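Local coordinates for protein aldehyde dehydrogenase (Trypanosoma brucei, PDB 5MYP) that probably oxidises aldehydes to carboxylic acids with NAD+, as a dimeric glycosomal member of the aldehyde dehydrogenase family, at residues D109-V121 with F450-R462. Sequence-based numbering, arbitrary orientation.
Sequences DDCELQYEPLGVV and FETFSHRRPVMRR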
ATOM      1  N   ASP A 109     -14.149  24.101   6.303  1.00 25.03           N
ATOM      2  CA  ASP A 109     -12.707  24.386   6.351  1.00 25.05           C
ATOM      3  C   ASP A 109     -12.053  24.272   4.978  1.00 24.85           C
ATOM      4  O   ASP A 109     -12.652  23.752   4.031  1.00 25.47           O
ATOM      5  CB  ASP A 109     -12.013  23.445   7.342  1.00 25.19           C
ATOM      6  CG  ASP A 109     -12.560  23.572   8.748  1.00 25.20           C
ATOM      7  OD1 ASP A 109     -12.763  24.715   9.214  1.00 25.52           O
ATOM      8  OD2 ASP A 109     -12.781  22.527   9.394  1.00 25.66           O
ATOM      9  N   ASP A 110     -10.830  24.786   4.886  1.00 24.59           N
ATOM     10  CA  ASP A 110     -10.030  24.731   3.665  1.00 24.45           C
ATOM     11  C   ASP A 110      -9.131  23.493   3.711  1.00 22.90           C
ATOM     12  O   ASP A 110      -8.135  23.474   4.450  1.00 22.31           O
ATOM     13  CB  ASP A 110      -9.192  26.011   3.535  1.00 25.92           C
ATOM     14  CG  ASP A 110      -8.145  25.929   2.424  1.00 27.50           C
ATOM     15  OD1 ASP A 110      -8.471  25.397   1.340  1.00 29.72           O
ATOM     16  OD2 ASP A 110      -7.003  26.396   2.633  1.00 29.31           O
ATOM     17  N   CYS A 111      -9.476  22.474   2.917  1.00 21.74           N
ATOM     18  CA  CYS A 111      -8.736  21.198   2.897  1.00 21.01           C
ATOM     19  C   CYS A 111      -8.049  20.912   1.554  1.00 20.32           C
ATOM     20  O   CYS A 111      -8.563  21.278   0.498  1.00 18.86           O
ATOM     21  CB  CYS A 111      -9.682  20.049   3.258  1.00 21.15           C
ATOM     22  SG  CYS A 111     -10.381  20.195   4.922  1.00 21.03           S
ATOM     23  N   GLU A 112      -6.897  20.241   1.624  1.00 19.55           N
ATOM     24  CA  GLU A 112      -6.078  19.869   0.463  1.00 19.74           C
ATOM     25  C   GLU A 112      -5.420  18.511   0.677  1.00 18.93           C
ATOM     26  O   GLU A 112      -5.145  18.134   1.817  1.00 18.05           O
ATOM     27  CB  GLU A 112      -4.937  20.871   0.275  1.00 20.96           C
ATOM     28  CG  GLU A 112      -5.289  22.162  -0.432  1.00 22.19           C
ATOM     29  CD  GLU A 112      -4.044  23.012  -0.699  1.00 22.87           C
ATOM     30  OE1 GLU A 112      -2.941  22.682  -0.202  1.00 23.76           O
ATOM     31  OE2 GLU A 112      -4.161  24.028  -1.404  1.00 24.11           O
ATOM     32  N   LEU A 113      -5.167  17.796  -0.417  1.00 18.16           N
ATOM     33  CA  LEU A 113      -4.314  16.606  -0.406  1.00 17.98           C
ATOM     34  C   LEU A 113      -3.038  16.950  -1.170  1.00 17.78           C
ATOM     35  O   LEU A 113      -3.068  17.119  -2.390  1.00 17.84           O
ATOM     36  CB  LEU A 113      -5.029  15.412  -1.044  1.00 17.89           C
ATOM     37  CG  LEU A 113      -6.420  15.077  -0.497  1.00 17.93           C
ATOM     38  CD1 LEU A 113      -6.984  13.853  -1.207  1.00 18.13           C
ATOM     39  CD2 LEU A 113      -6.402  14.869   1.008  1.00 18.08           C
ATOM     40  N   GLN A 114      -1.933  17.107  -0.445  1.00 17.76           N
ATOM     41  CA  GLN A 114      -0.631  17.428  -1.040  1.00 17.94           C
ATOM     42  C   GLN A 114       0.147  16.137  -1.256  1.00 17.81           C
ATOM     43  O   GLN A 114      -0.104  15.142  -0.577  1.00 17.60           O
ATOM     44  CB  GLN A 114       0.166  18.374  -0.134  1.00 18.13           C
ATOM     45  CG  GLN A 114      -0.495  19.732   0.110  1.00 18.63           C
ATOM     46  CD  GLN A 114       0.319  20.649   1.014  1.00 18.85           C
ATOM     47  OE1 GLN A 114       1.400  20.288   1.489  1.00 18.80           O
ATOM     48  NE2 GLN A 114      -0.205  21.851   1.259  1.00 19.13           N
ATOM     49  N   TYR A 115       1.078  16.148  -2.205  1.00 17.62           N
ATOM     50  CA  TYR A 115       1.964  15.010  -2.452  1.00 17.52           C
ATOM     51  C   TYR A 115       3.379  15.399  -2.088  1.00 16.54           C
ATOM     52  O   TYR A 115       3.846  16.457  -2.497  1.00 16.27           O
ATOM     53  CB  TYR A 115       1.889  14.575  -3.915  1.00 18.70           C
ATOM     54  CG  TYR A 115       0.540  14.018  -4.267  1.00 19.78           C
ATOM     55  CD1 TYR A 115       0.261  12.666  -4.092  1.00 20.45           C
ATOM     56  CD2 TYR A 115      -0.479  14.850  -4.736  1.00 20.60           C
ATOM     57  CE1 TYR A 115      -0.988  12.145  -4.400  1.00 21.30           C
ATOM     58  CE2 TYR A 115      -1.731  14.340  -5.047  1.00 21.42           C
ATOM     59  CZ  TYR A 115      -1.977  12.989  -4.881  1.00 21.79           C
ATOM     60  OH  TYR A 115      -3.215  12.488  -5.197  1.00 23.62           O
ATOM     61  N   GLU A 116       4.056  14.554  -1.308  1.00 15.52           N
ATOM     62  CA  GLU A 116       5.446  14.797  -0.923  1.00 14.83           C
ATOM     63  C   GLU A 116       6.315  13.565  -1.193  1.00 13.99           C
ATOM     64  O   GLU A 116       5.809  12.435  -1.185  1.00 13.66           O
ATOM     65  CB  GLU A 116       5.549  15.211   0.555  1.00 15.11           C
ATOM     66  CG  GLU A 116       5.047  14.176   1.555  1.00 15.40           C
ATOM     67  CD  GLU A 116       5.334  14.529   3.008  1.00 15.80           C
ATOM     68  OE1 GLU A 116       5.913  15.600   3.289  1.00 15.81           O
ATOM     69  OE2 GLU A 116       4.985  13.715   3.889  1.00 15.77           O
ATOM     70  N   PRO A 117       7.626  13.771  -1.430  1.00 13.08           N
ATOM     71  CA  PRO A 117       8.529  12.623  -1.573  1.00 12.89           C
ATOM     72  C   PRO A 117       8.629  11.778  -0.300  1.00 12.35           C
ATOM     73  O   PRO A 117       8.356  12.276   0.789  1.00 12.23           O
ATOM     74  CB  PRO A 117       9.885  13.269  -1.882  1.00 12.95           C
ATOM     75  CG  PRO A 117       9.574  14.633  -2.376  1.00 13.09           C
ATOM     76  CD  PRO A 117       8.317  15.048  -1.681  1.00 13.14           C
ATOM     77  N   LEU A 118       9.025  10.520  -0.461  1.00 11.93           N
ATOM     78  CA  LEU A 118       9.197   9.590   0.658  1.00 11.79           C
ATOM     79  C   LEU A 118      10.612   9.627   1.248  1.00 11.39           C
ATOM     80  O   LEU A 118      10.778   9.644   2.464  1.00 11.36           O
ATOM     81  CB  LEU A 118       8.869   8.163   0.212  1.00 12.05           C
ATOM     82  CG  LEU A 118       7.406   7.909  -0.147  1.00 12.29           C
ATOM     83  CD1 LEU A 118       7.258   6.559  -0.835  1.00 12.41           C
ATOM     84  CD2 LEU A 118       6.506   8.000   1.080  1.00 12.50           C
ATOM     85  N   GLY A 119      11.620   9.639   0.379  1.00 10.98           N
ATOM     86  CA  GLY A 119      13.018   9.597   0.804  1.00 10.68           C
ATOM     87  C   GLY A 119      13.875   8.820  -0.166  1.00 10.37           C
ATOM     88  O   GLY A 119      14.031   9.241  -1.313  1.00 10.39           O
ATOM     89  N   VAL A 120      14.434   7.700   0.290  1.00  9.89           N
ATOM     90  CA  VAL A 120      15.239   6.821  -0.560  1.00  9.70           C
ATOM     91  C   VAL A 120      14.438   5.568  -0.905  1.00  9.64           C
ATOM     92  O   VAL A 120      13.901   4.897  -0.013  1.00  9.52           O
ATOM     93  CB  VAL A 120      16.582   6.421   0.099  1.00  9.64           C
ATOM     94  CG1 VAL A 120      17.504   5.765  -0.922  1.00  9.60           C
ATOM     95  CG2 VAL A 120      17.264   7.642   0.705  1.00  9.66           C
ATOM     96  N   VAL A 121      14.361   5.268  -2.201  1.00  9.50           N
ATOM     97  CA  VAL A 121      13.641   4.105  -2.714  1.00  9.58           C
ATOM     98  C   VAL A 121      14.645   3.045  -3.163  1.00  9.68           C
ATOM     99  O   VAL A 121      15.608   3.361  -3.867  1.00  9.85           O
ATOM    100  CB  VAL A 121      12.739   4.492  -3.909  1.00  9.55           C
ATOM    101  CG1 VAL A 121      12.046   3.265  -4.500  1.00  9.58           C
ATOM    102  CG2 VAL A 121      11.724   5.549  -3.480  1.00  9.60           C
ATOM    103  N   PHE A 450       4.130   7.747  -9.725  1.00 13.24           N
ATOM    104  CA  PHE A 450       4.226   8.974  -8.943  1.00 13.32           C
ATOM    105  C   PHE A 450       3.512   8.817  -7.597  1.00 13.36           C
ATOM    106  O   PHE A 450       4.069   9.164  -6.555  1.00 13.49           O
ATOM    107  CB  PHE A 450       3.672  10.185  -9.703  1.00 13.52           C
ATOM    108  CG  PHE A 450       3.788  11.463  -8.930  1.00 13.35           C
ATOM    109  CD1 PHE A 450       2.781  11.851  -8.049  1.00 13.57           C
ATOM    110  CD2 PHE A 450       4.924  12.251  -9.035  1.00 13.69           C
ATOM    111  CE1 PHE A 450       2.891  13.015  -7.305  1.00 13.53           C
ATOM    112  CE2 PHE A 450       5.045  13.420  -8.295  1.00 13.65           C
ATOM    113  CZ  PHE A 450       4.027  13.799  -7.427  1.00 13.67           C
ATOM    114  N   GLU A 451       2.293   8.281  -7.628  1.00 13.35           N
ATOM    115  CA  GLU A 451       1.512   8.062  -6.409  1.00 13.61           C
ATOM    116  C   GLU A 451       2.170   7.046  -5.471  1.00 13.20           C
ATOM    117  O   GLU A 451       2.276   7.298  -4.275  1.00 12.88           O
ATOM    118  CB  GLU A 451       0.080   7.638  -6.749  1.00 14.32           C
ATOM    119  CG  GLU A 451      -0.742   8.765  -7.350  1.00 14.92           C
ATOM    120  CD  GLU A 451      -2.106   8.317  -7.850  1.00 15.52           C
ATOM    121  OE1 GLU A 451      -2.443   7.115  -7.751  1.00 15.86           O
ATOM    122  OE2 GLU A 451      -2.852   9.183  -8.340  1.00 16.28           O
ATOM    123  N   THR A 452       2.633   5.927  -6.025  1.00 12.62           N
ATOM    124  CA  THR A 452       3.299   4.877  -5.238  1.00 12.54           C
ATOM    125  C   THR A 452       4.553   5.381  -4.517  1.00 12.04           C
ATOM    126  O   THR A 452       4.786   5.012  -3.369  1.00 12.00           O
ATOM    127  CB  THR A 452       3.641   3.659  -6.122  1.00 12.42           C
ATOM    128  OG1 THR A 452       2.424   3.039  -6.525  1.00 12.65           O
ATOM    129  CG2 THR A 452       4.496   2.619  -5.384  1.00 12.51           C
ATOM    130  N   PHE A 453       5.336   6.230  -5.181  1.00 11.68           N
ATOM    131  CA  PHE A 453       6.579   6.758  -4.605  1.00 11.55           C
ATOM    132  C   PHE A 453       6.430   8.134  -3.927  1.00 11.41           C
ATOM    133  O   PHE A 453       7.428   8.815  -3.689  1.00 11.44           O
ATOM    134  CB  PHE A 453       7.668   6.771  -5.687  1.00 11.52           C
ATOM    135  CG  PHE A 453       7.958   5.412  -6.274  1.00 11.55           C
ATOM    136  CD1 PHE A 453       8.382   4.365  -5.461  1.00 11.61           C
ATOM    137  CD2 PHE A 453       7.813   5.175  -7.634  1.00 11.63           C
ATOM    138  CE1 PHE A 453       8.649   3.112  -5.992  1.00 11.67           C
ATOM    139  CE2 PHE A 453       8.081   3.924  -8.173  1.00 11.67           C
ATOM    140  CZ  PHE A 453       8.501   2.889  -7.352  1.00 11.69           C
ATOM    141  N   SER A 454       5.191   8.520  -3.600  1.00 11.21           N
ATOM    142  CA  SER A 454       4.888   9.746  -2.868  1.00 11.25           C
ATOM    143  C   SER A 454       4.037   9.427  -1.647  1.00 11.38           C
ATOM    144  O   SER A 454       3.413   8.365  -1.569  1.00 11.35           O
ATOM    145  CB  SER A 454       4.094  10.728  -3.748  1.00 11.17           C
ATOM    146  OG  SER A 454       4.831  11.149  -4.873  1.00 11.10           O
ATOM    147  N   HIS A 455       4.017  10.358  -0.703  1.00 11.37           N
ATOM    148  CA  HIS A 455       3.081  10.320   0.397  1.00 11.78           C
ATOM    149  C   HIS A 455       1.985  11.345   0.123  1.00 12.19           C
ATOM    150  O   HIS A 455       2.272  12.530  -0.040  1.00 11.97           O
ATOM    151  CB  HIS A 455       3.775  10.626   1.723  1.00 11.60           C
ATOM    152  CG  HIS A 455       2.823  10.776   2.862  1.00 11.42           C
ATOM    153  ND1 HIS A 455       1.738   9.947   3.011  1.00 11.44           N
ATOM    154  CD2 HIS A 455       2.783  11.641   3.901  1.00 11.23           C
ATOM    155  CE1 HIS A 455       1.071  10.292   4.095  1.00 11.20           C
ATOM    156  NE2 HIS A 455       1.681  11.319   4.653  1.00 11.18           N
ATOM    157  N   ARG A 456       0.739  10.882   0.063  1.00 12.98           N
ATOM    158  CA  ARG A 456      -0.420  11.772  -0.048  1.00 13.69           C
ATOM    159  C   ARG A 456      -0.733  12.305   1.351  1.00 13.68           C
ATOM    160  O   ARG A 456      -1.137  11.545   2.230  1.00 13.86           O
ATOM    161  CB  ARG A 456      -1.620  11.024  -0.636  1.00 14.67           C
ATOM    162  CG  ARG A 456      -2.845  11.896  -0.862  1.00 15.44           C
ATOM    163  CD  ARG A 456      -3.968  11.129  -1.527  1.00 16.43           C
ATOM    164  NE  ARG A 456      -4.325   9.920  -0.793  1.00 17.40           N
ATOM    165  CZ  ARG A 456      -5.167   8.986  -1.231  1.00 18.20           C
ATOM    166  NH1 ARG A 456      -5.787   9.111  -2.405  1.00 18.81           N
ATOM    167  NH2 ARG A 456      -5.408   7.916  -0.481  1.00 18.76           N
ATOM    168  N   ARG A 457      -0.543  13.607   1.540  1.00 13.56           N
ATOM    169  CA  ARG A 457      -0.575  14.245   2.851  1.00 13.84           C
ATOM    170  C   ARG A 457      -1.747  15.219   2.982  1.00 13.82           C
ATOM    171  O   ARG A 457      -1.720  16.287   2.368  1.00 13.89           O
ATOM    172  CB  ARG A 457       0.742  14.986   3.074  1.00 13.76           C
ATOM    173  CG  ARG A 457       0.952  15.520   4.482  1.00 13.90           C
ATOM    174  CD  ARG A 457       2.179  16.405   4.483  1.00 14.04           C
ATOM    175  NE  ARG A 457       2.713  16.730   5.808  1.00 14.07           N
ATOM    176  CZ  ARG A 457       3.610  17.692   6.035  1.00 14.22           C
ATOM    177  NH1 ARG A 457       4.073  18.448   5.033  1.00 14.22           N
ATOM    178  NH2 ARG A 457       4.045  17.918   7.273  1.00 14.30           N
ATOM    179  N   PRO A 458      -2.776  14.863   3.777  1.00 13.94           N
ATOM    180  CA  PRO A 458      -3.911  15.772   3.953  1.00 14.05           C
ATOM    181  C   PRO A 458      -3.560  17.007   4.779  1.00 14.37           C
ATOM    182  O   PRO A 458      -2.830  16.901   5.767  1.00 13.60           O
ATOM    183  CB  PRO A 458      -4.941  14.910   4.697  1.00 14.14           C
ATOM    184  CG  PRO A 458      -4.123  13.902   5.415  1.00 14.13           C
ATOM    185  CD  PRO A 458      -3.005  13.583   4.471  1.00 14.07           C
ATOM    186  N   VAL A 459      -4.073  18.159   4.354  1.00 14.90           N
ATOM    187  CA  VAL A 459      -3.883  19.423   5.058  1.00 15.73           C
ATOM    188  C   VAL A 459      -5.258  20.050   5.290  1.00 16.85           C
ATOM    189  O   VAL A 459      -6.039  20.188   4.347  1.00 16.53           O
ATOM    190  CB  VAL A 459      -2.985  20.390   4.256  1.00 15.67           C
ATOM    191  CG1 VAL A 459      -2.822  21.717   5.001  1.00 15.75           C
ATOM    192  CG2 VAL A 459      -1.633  19.737   3.957  1.00 15.50           C
ATOM    193  N   MET A 460      -5.550  20.408   6.540  1.00 18.34           N
ATOM    194  CA  MET A 460      -6.794  21.086   6.918  1.00 19.70           C
ATOM    195  C   MET A 460      -6.445  22.443   7.519  1.00 20.93           C
ATOM    196  O   MET A 460      -5.727  22.503   8.516  1.00 20.48           O
ATOM    197  CB  MET A 460      -7.565  20.249   7.943  1.00 20.05           C
ATOM    198  CG  MET A 460      -8.707  20.988   8.636  1.00 20.36           C
ATOM    199  SD  MET A 460      -9.640  19.970   9.780  1.00 21.37           S
ATOM    200  CE  MET A 460     -10.828  19.208   8.683  1.00 21.40           C
ATOM    201  N   ARG A 461      -6.966  23.521   6.931  1.00 22.25           N
ATOM    202  CA  ARG A 461      -6.705  24.875   7.425  1.00 23.60           C
ATOM    203  C   ARG A 461      -7.979  25.477   8.011  1.00 24.38           C
ATOM    204  O   ARG A 461      -9.018  25.543   7.339  1.00 23.90           O
ATOM    205  CB  ARG A 461      -6.137  25.758   6.314  1.00 24.56           C
ATOM    206  CG  ARG A 461      -4.961  25.116   5.580  1.00 25.25           C
ATOM    207  CD  ARG A 461      -4.019  26.137   4.961  1.00 26.24           C
ATOM    208  NE  ARG A 461      -2.988  25.489   4.147  1.00 26.68           N
ATOM    209  CZ  ARG A 461      -3.165  25.016   2.908  1.00 26.97           C
ATOM    210  NH1 ARG A 461      -4.348  25.118   2.287  1.00 27.47           N
ATOM    211  NH2 ARG A 461      -2.135  24.439   2.279  1.00 26.80           N
ATOM    212  N   ARG A 462      -7.897  25.876   9.280  1.00 25.06           N
ATOM    213  CA  ARG A 462      -9.015  26.460  10.009  1.00 26.14           C
ATOM    214  C   ARG A 462      -8.680  27.885  10.428  1.00 25.75           C
ATOM    215  O   ARG A 462      -7.511  28.308  10.386  1.00 24.76           O
ATOM    216  CB  ARG A 462      -9.332  25.622  11.250  1.00 27.56           C
ATOM    217  CG  ARG A 462      -9.540  24.140  10.960  1.00 28.91           C
ATOM    218  CD  ARG A 462     -10.253  23.386  12.082  1.00 30.38           C
ATOM    219  NE  ARG A 462     -11.192  24.217  12.848  1.00 32.55           N
ATOM    220  CZ  ARG A 462     -12.526  24.205  12.763  1.00 33.84           C
ATOM    221  NH1 ARG A 462     -13.188  23.374  11.953  1.00 35.01           N
ATOM    222  NH2 ARG A 462     -13.223  25.041  13.525  1.00 34.65           N
TER
HETATM  223  O   HOH W   1       3.135  18.293   1.953  1.00 23.05           O
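Arg-461 reaches across to Asp-110 and Glu-112 and ties both carboxylates to the neighbouring strand, a worked example of how alternating residues give an antiparallel pair two different faces. Its NH1 donates to Asp-110 OD2 at 3.0 Å, with the oxygen in the guanidinium plane; the other oxygen, OD1, pairs with Lys-99. NH2 bonds to Glu-112 OE1 at 3.1 Å from well above a carboxylate turned 83° to the guanidinium. Glu-112 OE1 also accepts a nearly straight bond from Gln-114 NE2 (3.2 Å), which helps fix the amide's rotation. Gln-114 OE1 accepts from a water that in turn accepts from Arg-457 NH1, while Arg-457 NH2 bonds to Ser-414 of the second subunit. Val-459 lies against this network, CG2 on Gln-114 CD at 3.6 Å and CG1 over one face of the Arg-461 guanidinium, toward its rim. Arg-461 NH2 also pairs with Glu-409 of the second subunit, extending the network there. On this face too, Glu-116 has its CG between backbone N and carbonyl carbon (chi1 61°), bringing OE2 to the His-455 ring edge, 3.0 Å from CD2; OE2 bonds to Ser-413 of the second subunit.

The opposite face is mostly apolar: Cys-111 SG meets Met-460 CE, Leu-113 CD2 lies on Pro-458, and aliphatic Arg-456 carbons run beside Leu-113 and Tyr-115. Phe-450, from the preceding helix, turns its edge toward the Tyr-115 face, offset, centroids 5.9 Å apart.

Paired backbone bonds from Asp-110/Arg-461 to Glu-116/His-455 build the protruding antiparallel arm characteristic of aldehyde dehydrogenase oligomerisation; Val-459 to Arg-461 continue the sheet in parallel with a second-subunit strand.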